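Local coordinates for probable csgAB operon transcriptional regulatory protein (PDB 5XP0) that acts as the master transcriptional regulator of adhesive curli fimbriae, switching on the csgAB operon and promoting biofilm formation, here represented by its receiver domain, at residues Pro26-Thr31 with Lys46-Ile50. Coordinates in Å, arbitrary orientation, origin at the centre of the assembly. Residue numbers count along the deposited sequence, not the author numbering.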
loop_
_atom_site.group_PDB
_atom_site.type_symbol
_atom_site.label_atom_id
_atom_site.label_comp_id
_atom_site.label_asym_id
_atom_site.label_seq_id
_atom_site.Cartn_x
_atom_site.Cartn_y
_atom_site.Cartn_z
ATOM N N PRO B 26 -6.104 -4.218 1.750
ATOM C CA PRO B 26 -5.747 -3.640 3.035
ATOM C C PRO B 26 -4.337 -4.095 3.379
ATOM O O PRO B 26 -3.952 -5.239 3.156
ATOM C CB PRO B 26 -6.802 -4.202 4.007
ATOM C CG PRO B 26 -7.896 -4.679 3.162
ATOM C CD PRO B 26 -7.274 -5.108 1.864
ATOM N N SER B 27 -3.551 -3.174 3.864
ATOM C CA SER B 27 -2.141 -3.408 4.110
ATOM C C SER B 27 -1.653 -2.251 4.943
ATOM O O SER B 27 -2.234 -1.155 4.914
ATOM C CB SER B 27 -1.335 -3.475 2.809
ATOM O OG SER B 27 -1.301 -2.190 2.198
ATOM N N LEU B 28 -0.538 -2.479 5.642
ATOM C CA LEU B 28 0.056 -1.369 6.382
ATOM C C LEU B 28 0.355 -0.213 5.439
ATOM O O LEU B 28 0.204 0.953 5.810
ATOM C CB LEU B 28 1.337 -1.797 7.086
ATOM C CG LEU B 28 1.888 -0.678 7.982
ATOM C CD1 LEU B 28 0.975 -0.457 9.191
ATOM C CD2 LEU B 28 3.231 -1.005 8.439
ATOM N N GLN B 29 0.830 -0.501 4.224
ATOM C CA GLN B 29 1.179 0.617 3.368
ATOM C C GLN B 29 -0.051 1.383 2.876
ATOM O O GLN B 29 0.021 2.602 2.738
ATOM C CB GLN B 29 2.047 0.196 2.198
ATOM C CG GLN B 29 1.503 -0.831 1.357
ATOM C CD GLN B 29 1.923 -2.233 1.771
ATOM O OE1 GLN B 29 1.884 -2.585 2.956
ATOM N NE2 GLN B 29 2.314 -3.043 0.796
ATOM N N ALA B 30 -1.181 0.709 2.649
ATOM C CA ALA B 30 -2.413 1.431 2.319
ATOM C C ALA B 30 -2.833 2.360 3.448
ATOM O O ALA B 30 -3.269 3.493 3.215
ATOM C CB ALA B 30 -3.520 0.435 1.998
ATOM N N THR B 31 -2.713 1.902 4.682
ATOM C CA THR B 31 -2.995 2.762 5.817
ATOM C C THR B 31 -2.075 3.962 5.852
ATOM O O THR B 31 -2.523 5.087 6.137
ATOM C CB THR B 31 -2.859 1.945 7.122
ATOM O OG1 THR B 31 -3.864 0.937 7.127
ATOM C CG2 THR B 31 -2.975 2.838 8.360
ATOM N N LYS B 46 -11.402 6.503 4.834
ATOM C CA LYS B 46 -11.436 5.106 5.257
ATOM C C LYS B 46 -10.853 4.252 4.166
ATOM O O LYS B 46 -10.867 4.625 2.988
ATOM C CB LYS B 46 -12.871 4.615 5.542
ATOM C CG LYS B 46 -13.706 5.427 6.514
ATOM C CD LYS B 46 -13.260 5.197 7.961
ATOM C CE LYS B 46 -13.687 6.324 8.895
ATOM N NZ LYS B 46 -13.153 6.100 10.266
ATOM N N LEU B 47 -10.418 3.069 4.571
ATOM C CA LEU B 47 -9.893 2.039 3.693
ATOM C C LEU B 47 -10.961 0.982 3.499
ATOM O O LEU B 47 -11.605 0.582 4.462
ATOM C CB LEU B 47 -8.668 1.432 4.361
ATOM C CG LEU B 47 -7.595 0.669 3.610
ATOM C CD1 LEU B 47 -6.426 0.432 4.581
ATOM C CD2 LEU B 47 -8.143 -0.651 3.121
ATOM N N HIS B 48 -11.147 0.508 2.282
ATOM C CA HIS B 48 -12.087 -0.593 2.051
ATOM C C HIS B 48 -11.446 -1.658 1.175
ATOM O O HIS B 48 -10.903 -1.346 0.118
ATOM C CB HIS B 48 -13.380 -0.102 1.408
ATOM C CG HIS B 48 -14.340 -1.201 1.081
ATOM N ND1 HIS B 48 -15.271 -1.666 1.983
ATOM C CD2 HIS B 48 -14.484 -1.960 -0.034
ATOM C CE1 HIS B 48 -15.984 -2.625 1.421
ATOM N NE2 HIS B 48 -15.524 -2.825 0.199
ATOM N N ASN B 49 -11.577 -2.924 1.580
ATOM C CA ASN B 49 -11.022 -4.042 0.830
ATOM C C ASN B 49 -11.711 -4.164 -0.526
ATOM O O ASN B 49 -12.911 -4.472 -0.594
ATOM C CB ASN B 49 -11.238 -5.340 1.603
ATOM C CG ASN B 49 -10.438 -6.483 1.028
ATOM O OD1 ASN B 49 -10.132 -6.517 -0.174
ATOM N ND2 ASN B 49 -10.050 -7.399 1.889
ATOM N N ILE B 50 -10.936 -3.978 -1.595
ATOM C CA ILE B 50 -11.420 -4.046 -2.976
ATOM C C ILE B 50 -12.080 -5.371 -3.291
ATOM O O ILE B 50 -12.915 -5.453 -4.213
ATOM C CB ILE B 50 -10.243 -3.788 -3.931
ATOM C CG1 ILE B 50 -10.757 -3.628 -5.358
ATOM C CG2 ILE B 50 -9.180 -4.927 -3.844
ATOM C CD1 ILE B 50 -9.720 -3.013 -6.305
#
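Strand 45-49 meets the start of helix 28-41 through L47, and the loop leading into that helix through L47 and N49, with no hydrogen bond between the two segments. K46, exposed near the start of the strand, contributes its backbone, which pairs with L20 and L22 of strand 19-24. L47 follows and makes most of the contact. Its CB points toward the helix, and the two methyls of its forked end part, CD2 lying 3.8 Å from CA of P26 on the loop, CD1 lying 3.9 Å from CB of A30 and 3.6 Å from OG1 of T31 on the helix. Alanine fits here because a short methyl lets strand and helix come close; the T31 hydroxyl, though it touches the leucine, hydrogen-bonds to T118 O of the second subunit. H48 turns to the other face of the sheet, against L21 and L54. At N49 the amide carbon CG sits 3.5 Å from CD of P26, a van der Waals contact, while OD1 accepts from the backbone N of Q51. Proline suits this turn because its compact ring fills the space between L47 and N49. Right after it, S27 is the N-cap: its OG accepts from N of A30 at 2.9 Å, satisfying a backbone NH of the first helical turn. I50 leaves the strand and packs on I23. The contact thus closes the first beta-alpha-beta unit of a CheY-like receiver domain: helix 28-41 covers one face of the parallel sheet, whose edge within this chain is strand 45-49, beside strand 19-24, while the helix start also packs against the second subunit.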